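Mandelate racemase / muconate lactonizing enzyme, C-terminal domain protein (Labrenzia alexandrii, PDB 4E5T) is a putative enolase-superfamily enzyme of the mandelate racemase/muconate lactonizing type that binds magnesium and probably acts on a carboxylate substrate. Local coordinates at residues Val221-Lys225 with Glu253-Tyr257; Ala177-Asp182 with Gly395-Ala401. All blocks are in the same frame, centred on the assembly; numbering follows the deposited sequence.

Contact 1. Residues Val221-Lys225 with Glu253-Tyr257; sequences VSGAK and EVARY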
ATOM      1  N   VAL A 221     -17.146  13.143  -1.217  1.00 29.32           N
ATOM      2  CA  VAL A 221     -16.589  12.555  -0.016  1.00 32.35           C
ATOM      3  C   VAL A 221     -16.442  13.564   1.121  1.00 33.21           C
ATOM      4  O   VAL A 221     -16.874  13.301   2.238  1.00 39.49           O
ATOM      5  CB  VAL A 221     -15.255  11.863  -0.319  1.00 34.83           C
ATOM      6  CG1 VAL A 221     -14.541  11.460   0.963  1.00 19.85           C
ATOM      7  CG2 VAL A 221     -15.506  10.652  -1.215  1.00 24.19           C
ATOM      8  N   SER A 222     -15.863  14.722   0.837  1.00 40.00           N
ATOM      9  CA  SER A 222     -15.725  15.749   1.868  1.00 47.63           C
ATOM     10  C   SER A 222     -17.090  16.185   2.431  1.00 48.11           C
ATOM     11  O   SER A 222     -17.258  16.345   3.637  1.00 48.99           O
ATOM     12  CB  SER A 222     -14.938  16.957   1.343  1.00 50.82           C
ATOM     13  OG  SER A 222     -15.560  17.527   0.201  1.00 61.22           O
ATOM     14  N   GLY A 223     -18.069  16.366   1.556  1.00 45.51           N
ATOM     15  CA  GLY A 223     -19.366  16.833   1.997  1.00 39.85           C
ATOM     16  C   GLY A 223     -20.025  15.784   2.852  1.00 38.97           C
ATOM     17  O   GLY A 223     -20.714  16.094   3.818  1.00 38.53           O
ATOM     18  N   ALA A 224     -19.797  14.528   2.493  1.00 37.31           N
ATOM     19  CA  ALA A 224     -20.375  13.413   3.218  1.00 31.73           C
ATOM     20  C   ALA A 224     -19.780  13.305   4.614  1.00 38.64           C
ATOM     21  O   ALA A 224     -20.491  12.962   5.568  1.00 45.92           O
ATOM     22  CB  ALA A 224     -20.179  12.144   2.458  1.00 19.55           C
ATOM     23  N   LYS A 225     -18.489  13.614   4.752  1.00 28.33           N
ATOM     24  CA  LYS A 225     -17.874  13.621   6.084  1.00 25.01           C
ATOM     25  C   LYS A 225     -18.367  14.792   6.950  1.00 27.82           C
ATOM     26  O   LYS A 225     -18.559  14.637   8.151  1.00 43.80           O
ATOM     27  CB  LYS A 225     -16.346  13.569   6.013  1.00 21.33           C
ATOM     28  CG  LYS A 225     -15.813  12.388   5.221  1.00 41.72           C
ATOM     29  CD  LYS A 225     -14.360  12.047   5.559  1.00 43.74           C
ATOM     30  CE  LYS A 225     -13.491  13.283   5.709  1.00 46.40           C
ATOM     31  NZ  LYS A 225     -12.077  12.931   5.978  1.00 45.02           N
ATOM     32  N   GLU A 253     -13.472   6.066   1.865  1.00 39.06           N
ATOM     33  CA  GLU A 253     -12.898   7.132   2.673  1.00 44.77           C
ATOM     34  C   GLU A 253     -13.962   7.680   3.642  1.00 47.12           C
ATOM     35  O   GLU A 253     -13.679   7.946   4.804  1.00 53.76           O
ATOM     36  CB  GLU A 253     -12.295   8.229   1.781  1.00 49.49           C
ATOM     37  CG  GLU A 253     -10.950   8.792   2.271  1.00 67.37           C
ATOM     38  CD  GLU A 253      -9.747   7.919   1.894  1.00 81.19           C
ATOM     39  OE1 GLU A 253      -9.172   7.256   2.788  1.00 80.59           O
ATOM     40  OE2 GLU A 253      -9.364   7.913   0.704  1.00 86.30           O
ATOM     41  N   VAL A 254     -15.195   7.817   3.171  1.00 46.49           N
ATOM     42  CA  VAL A 254     -16.297   8.198   4.043  1.00 37.96           C
ATOM     43  C   VAL A 254     -16.534   7.149   5.106  1.00 38.38           C
ATOM     44  O   VAL A 254     -16.695   7.472   6.277  1.00 50.03           O
ATOM     45  CB  VAL A 254     -17.603   8.383   3.261  1.00 31.69           C
ATOM     46  CG1 VAL A 254     -18.769   8.673   4.216  1.00 21.25           C
ATOM     47  CG2 VAL A 254     -17.440   9.493   2.215  1.00 25.22           C
ATOM     48  N   ALA A 255     -16.556   5.891   4.689  1.00 35.38           N
ATOM     49  CA  ALA A 255     -16.849   4.785   5.596  1.00 37.71           C
ATOM     50  C   ALA A 255     -15.813   4.647   6.724  1.00 44.57           C
ATOM     51  O   ALA A 255     -16.178   4.435   7.892  1.00 41.22           O
ATOM     52  CB  ALA A 255     -16.982   3.484   4.815  1.00 27.07           C
ATOM     53  N   ARG A 256     -14.534   4.775   6.369  1.00 44.97           N
ATOM     54  CA  ARG A 256     -13.444   4.762   7.351  1.00 48.20           C
ATOM     55  C   ARG A 256     -13.550   5.916   8.337  1.00 47.48           C
ATOM     56  O   ARG A 256     -13.173   5.777   9.503  1.00 54.33           O
ATOM     57  CB  ARG A 256     -12.078   4.845   6.669  1.00 49.83           C
ATOM     58  CG  ARG A 256     -11.530   3.529   6.194  1.00 59.48           C
ATOM     59  CD  ARG A 256     -10.093   3.687   5.748  1.00 68.13           C
ATOM     60  NE  ARG A 256      -9.971   4.408   4.483  1.00 71.92           N
ATOM     61  CZ  ARG A 256      -9.999   3.826   3.287  1.00 72.36           C
ATOM     62  NH1 ARG A 256     -10.159   2.512   3.188  1.00 75.24           N
ATOM     63  NH2 ARG A 256      -9.873   4.558   2.188  1.00 71.58           N
ATOM     64  N   TYR A 257     -14.050   7.057   7.874  1.00 31.38           N
ATOM     65  CA  TYR A 257     -14.088   8.232   8.729  1.00 39.93           C
ATOM     66  C   TYR A 257     -15.069   8.098   9.880  1.00 46.24           C
ATOM     67  O   TYR A 257     -14.759   8.488  11.011  1.00 49.99           O
ATOM     68  CB  TYR A 257     -14.378   9.519   7.936  1.00 44.72           C
ATOM     69  CG  TYR A 257     -14.394  10.758   8.812  1.00 49.00           C
ATOM     70  CD1 TYR A 257     -13.242  11.177   9.469  1.00 51.53           C
ATOM     71  CD2 TYR A 257     -15.565  11.492   9.006  1.00 49.95           C
ATOM     72  CE1 TYR A 257     -13.247  12.296  10.294  1.00 56.70           C
ATOM     73  CE2 TYR A 257     -15.582  12.616   9.825  1.00 50.74           C
ATOM     74  CZ  TYR A 257     -14.418  13.014  10.466  1.00 59.38           C
ATOM     75  OH  TYR A 257     -14.412  14.125  11.285  1.00 65.49           O
TER

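Contact 2. Residues Ala177-Asp182 with Gly395-Ala401; sequences AYTIYD and GFQETPA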
ATOM      1  N   ALA A 177     -31.948  18.020  -2.117  1.00 47.14           N
ATOM      2  CA  ALA A 177     -32.173  17.454  -3.447  1.00 38.63           C
ATOM      3  C   ALA A 177     -30.956  16.737  -3.984  1.00 45.39           C
ATOM      4  O   ALA A 177     -29.823  17.082  -3.633  1.00 55.09           O
ATOM      5  CB  ALA A 177     -32.613  18.534  -4.431  1.00 28.25           C
ATOM      6  N   TYR A 178     -31.205  15.730  -4.821  1.00 39.99           N
ATOM      7  CA  TYR A 178     -30.154  15.071  -5.573  1.00 40.46           C
ATOM      8  C   TYR A 178     -30.208  15.493  -7.037  1.00 41.32           C
ATOM      9  O   TYR A 178     -31.272  15.483  -7.646  1.00 56.86           O
ATOM     10  CB  TYR A 178     -30.196  13.543  -5.403  1.00 44.15           C
ATOM     11  CG  TYR A 178     -31.556  12.876  -5.408  1.00 54.23           C
ATOM     12  CD1 TYR A 178     -32.378  12.907  -4.283  1.00 62.14           C
ATOM     13  CD2 TYR A 178     -31.991  12.152  -6.514  1.00 55.24           C
ATOM     14  CE1 TYR A 178     -33.615  12.259  -4.277  1.00 60.05           C
ATOM     15  CE2 TYR A 178     -33.228  11.501  -6.514  1.00 50.23           C
ATOM     16  CZ  TYR A 178     -34.034  11.559  -5.395  1.00 49.82           C
ATOM     17  OH  TYR A 178     -35.263  10.928  -5.393  1.00 51.13           O
ATOM     18  N   THR A 179     -29.059  15.885  -7.585  1.00 34.16           N
ATOM     19  CA  THR A 179     -28.985  16.486  -8.925  1.00 31.34           C
ATOM     20  C   THR A 179     -28.111  15.722  -9.917  1.00 40.63           C
ATOM     21  O   THR A 179     -27.286  14.892  -9.544  1.00 44.99           O
ATOM     22  CB  THR A 179     -28.428  17.939  -8.897  1.00 32.85           C
ATOM     23  OG1 THR A 179     -26.992  17.907  -8.783  1.00 39.50           O
ATOM     24  CG2 THR A 179     -29.020  18.742  -7.755  1.00 22.14           C
ATOM     25  N   ILE A 180     -28.273  16.050 -11.191  1.00 45.52           N
ATOM     26  CA  ILE A 180     -27.520  15.403 -12.256  1.00 41.29           C
ATOM     27  C   ILE A 180     -26.043  15.792 -12.243  1.00 47.64           C
ATOM     28  O   ILE A 180     -25.248  15.281 -13.032  1.00 56.19           O
ATOM     29  CB  ILE A 180     -28.104  15.774 -13.616  1.00 29.23           C
ATOM     30  CG1 ILE A 180     -28.097  17.293 -13.780  1.00 27.98           C
ATOM     31  CG2 ILE A 180     -29.511  15.215 -13.746  1.00 25.92           C
ATOM     32  CD1 ILE A 180     -28.453  17.769 -15.167  1.00 34.84           C
ATOM     33  N   TYR A 181     -25.675  16.701 -11.350  1.00 40.50           N
ATOM     34  CA  TYR A 181     -24.309  17.182 -11.299  1.00 36.54           C
ATOM     35  C   TYR A 181     -23.614  16.766 -10.009  1.00 55.80           C
ATOM     36  O   TYR A 181     -22.576  17.320  -9.646  1.00 63.91           O
ATOM     37  CB  TYR A 181     -24.289  18.692 -11.443  1.00 30.25           C
ATOM     38  CG  TYR A 181     -24.784  19.183 -12.787  1.00 41.42           C
ATOM     39  CD1 TYR A 181     -24.276  18.671 -13.968  1.00 38.17           C
ATOM     40  CD2 TYR A 181     -25.772  20.160 -12.871  1.00 47.04           C
ATOM     41  CE1 TYR A 181     -24.725  19.128 -15.187  1.00 35.61           C
ATOM     42  CE2 TYR A 181     -26.228  20.610 -14.086  1.00 39.28           C
ATOM     43  CZ  TYR A 181     -25.703  20.094 -15.236  1.00 33.86           C
ATOM     44  OH  TYR A 181     -26.151  20.552 -16.442  1.00 43.47           O
ATOM     45  N   ASP A 182     -24.196  15.784  -9.323  1.00 56.60           N
ATOM     46  CA  ASP A 182     -23.646  15.258  -8.080  1.00 45.35           C
ATOM     47  C   ASP A 182     -22.300  14.570  -8.340  1.00 39.77           C
ATOM     48  O   ASP A 182     -22.052  14.127  -9.461  1.00 34.06           O
ATOM     49  CB  ASP A 182     -24.667  14.312  -7.437  1.00 46.10           C
ATOM     50  CG  ASP A 182     -25.824  15.068  -6.767  1.00 58.64           C
ATOM     51  OD1 ASP A 182     -25.841  16.318  -6.861  1.00 58.14           O
ATOM     52  OD2 ASP A 182     -26.715  14.420  -6.157  1.00 56.72           O
ATOM     53  N   GLY A 395     -36.183  10.072 -10.925  1.00 66.73           N
ATOM     54  CA  GLY A 395     -35.356  11.067 -11.596  1.00 61.06           C
ATOM     55  C   GLY A 395     -34.655  12.042 -10.673  1.00 60.57           C
ATOM     56  O   GLY A 395     -35.037  12.187  -9.514  1.00 66.12           O
ATOM     57  N   PHE A 396     -33.627  12.708 -11.200  1.00 60.79           N
ATOM     58  CA  PHE A 396     -32.827  13.689 -10.457  1.00 54.44           C
ATOM     59  C   PHE A 396     -33.423  15.099 -10.549  1.00 52.62           C
ATOM     60  O   PHE A 396     -34.325  15.348 -11.356  1.00 53.20           O
ATOM     61  CB  PHE A 396     -31.411  13.763 -11.046  1.00 46.70           C
ATOM     62  CG  PHE A 396     -30.470  12.669 -10.598  1.00 43.59           C
ATOM     63  CD1 PHE A 396     -29.809  12.755  -9.378  1.00 38.45           C
ATOM     64  CD2 PHE A 396     -30.188  11.589 -11.433  1.00 41.47           C
ATOM     65  CE1 PHE A 396     -28.917  11.763  -8.981  1.00 38.08           C
ATOM     66  CE2 PHE A 396     -29.299  10.587 -11.044  1.00 33.43           C
ATOM     67  CZ  PHE A 396     -28.667  10.671  -9.819  1.00 36.52           C
ATOM     68  N   GLN A 397     -32.900  16.020  -9.733  1.00 48.79           N
ATOM     69  CA  GLN A 397     -33.065  17.463  -9.966  1.00 46.17           C
ATOM     70  C   GLN A 397     -32.045  17.975 -11.016  1.00 72.17           C
ATOM     71  O   GLN A 397     -30.845  17.753 -10.888  1.00 69.30           O
ATOM     72  CB  GLN A 397     -32.933  18.260  -8.659  1.00 42.70           C
ATOM     73  CG  GLN A 397     -33.114  19.775  -8.850  1.00 54.03           C
ATOM     74  CD  GLN A 397     -32.824  20.579  -7.596  1.00 62.40           C
ATOM     75  OE1 GLN A 397     -31.710  21.074  -7.409  1.00 58.41           O
ATOM     76  NE2 GLN A 397     -33.829  20.722  -6.730  1.00 65.86           N
ATOM     77  N   GLU A 398     -32.516  18.660 -12.056  1.00 67.78           N
ATOM     78  CA  GLU A 398     -31.636  19.000 -13.178  1.00 57.23           C
ATOM     79  C   GLU A 398     -31.061  20.416 -13.121  1.00 57.92           C
ATOM     80  O   GLU A 398     -30.460  20.886 -14.087  1.00 57.60           O
ATOM     81  CB  GLU A 398     -32.333  18.748 -14.518  1.00 51.99           C
ATOM     82  CG  GLU A 398     -32.723  17.286 -14.723  1.00 61.39           C
ATOM     83  CD  GLU A 398     -33.537  17.070 -15.986  1.00 80.67           C
ATOM     84  OE1 GLU A 398     -33.736  15.891 -16.374  1.00 83.84           O
ATOM     85  OE2 GLU A 398     -33.981  18.079 -16.587  1.00 82.40           O
ATOM     86  N   THR A 399     -31.260  21.100 -11.998  1.00 64.70           N
ATOM     87  CA  THR A 399     -30.506  22.313 -11.710  1.00 67.41           C
ATOM     88  C   THR A 399     -29.366  21.922 -10.761  1.00 60.92           C
ATOM     89  O   THR A 399     -29.453  20.902 -10.072  1.00 46.90           O
ATOM     90  CB  THR A 399     -31.394  23.429 -11.085  1.00 59.52           C
ATOM     91  OG1 THR A 399     -31.891  23.019  -9.802  1.00 74.39           O
ATOM     92  CG2 THR A 399     -32.558  23.756 -11.997  1.00 42.63           C
ATOM     93  N   PRO A 400     -28.283  22.714 -10.740  1.00 59.09           N
ATOM     94  CA  PRO A 400     -27.211  22.470  -9.769  1.00 59.45           C
ATOM     95  C   PRO A 400     -27.729  22.519  -8.333  1.00 63.71           C
ATOM     96  O   PRO A 400     -28.819  23.025  -8.077  1.00 71.93           O
ATOM     97  CB  PRO A 400     -26.257  23.634 -10.013  1.00 61.97           C
ATOM     98  CG  PRO A 400     -26.517  24.044 -11.423  1.00 61.93           C
ATOM     99  CD  PRO A 400     -27.974  23.834 -11.645  1.00 51.93           C
ATOM    100  N   ALA A 401     -26.941  21.990  -7.407  1.00 66.34           N
ATOM    101  CA  ALA A 401     -27.303  21.952  -5.996  1.00 68.76           C
ATOM    102  C   ALA A 401     -27.196  23.322  -5.313  1.00 74.50           C
ATOM    103  O   ALA A 401     -26.216  24.046  -5.506  1.00 76.95           O
ATOM    104  CB  ALA A 401     -26.435  20.969  -5.304  1.00 31.93           C
TER

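Contact 1. Residues Val221-Lys225 with Glu253-Tyr257
Lys225 gives up 85 Å² to this interface, more than any other residue in it, and its long side chain does so by reaching over Tyr257 in segment 253-257, on helix 248-257. Its CD comes within 3.5 Å of Tyr257 CB, and the end of the side chain then passes over one face of the tyrosine ring: CE stands 4.3 Å from the centroid of the Tyr257 ring and 17° off the ring normal, a CH-pi contact, while NZ lies 4.5 Å from the same centroid at 26° off the normal, a cation-pi interaction. Val254, with 71 Å² covered, is the second residue of the interface. Its CG2 packs against Val221 CG1 at 3.7 Å and Ala224 CB at 3.8 Å, so one methyl meets side chains about one helical turn apart (i, i+3). The axes of segments 221-225 and 253-257 run nearly parallel, 9.5 Å apart at closest approach, crossing at -23°. This is the geometry of neighbouring outer helices in a TIM barrel: helices 221-231 and 248-257 flank strand 238-240, which pairs in parallel with 210-213 and 262-264. No hydrogen bond joins the two segments. The ammonium of Lys225 instead makes weak hydrogen bonds to the Ala255 and Thr258 carbonyls of the second subunit, and Arg256 of that subunit packs on Lys225 and Glu253, which places the helix pair at an interface of the assembly.

Contact 2. Residues Ala177-Asp182 with Gly395-Ala401
Two backbone hydrogen bonds bring the segments together: Gln397 N donates to Tyr178 O at 2.7 Å with an N-H...O angle of 168°, and Ile180 N donates to Gln397 O at 3.1 Å and 146°. They frame a single beta bridge between Thr179 and Gln397, whose CA atoms are 4.3 Å apart; Thr179 CA also lies 3.0 Å from Gln397 O in a CA-H...O contact. Starting at the bridged residue itself, segment 177-182 folds into a type I turn, Thr179 to Asp182, closed by Asp182 N to Thr179 O at 3.2 Å. Thr179 OG1 accepts from Tyr181 N at 3.1 Å, an ST turn, and donates to Asp182 OD1 at 2.7 Å. The turn belongs to the loop following strand 169-172 of the TIM barrel, so the bridge pins the C-terminal tail to a barrel loop. Around this polar core, Ile180 CG2 packs on Phe396 CB at 3.6 Å, Tyr178 CD2 meets Phe396 CD1 at 3.7 Å, and Thr179 CG2 reaches Thr399 O at 3.2 Å. Farther out, Tyr181 CD2 approaches Pro400 CG at 4.2 Å. The Tyr178 side chain is about 8 Å from the bound magnesium and its ring stacks with His216, while Tyr83 of the fourth subunit meets the rings of both Tyr178 and Phe396, edge-to-face with the latter.

Followed from the N terminus, the chain first reaches 177-182, in the loop between strand 169-172 and helix 188-205. It then runs through helix 221-231, strand 238-240 and helix 248-257, where contact 1 closes a short loop with 27 residues between its segments. The tail at 395-401 returns only later to complete contact 2, whose 212 intervening residues enclose contact 1 entirely: the two are nested, not crossed. Contact 1 joins adjacent helices of the barrel's outer layer; contact 2 brings the region after helix 379-383 back to the first of these loops. Their centres lie about 20 Å apart and their nearest atoms about 9 Å, without touching, yet both reach the second subunit.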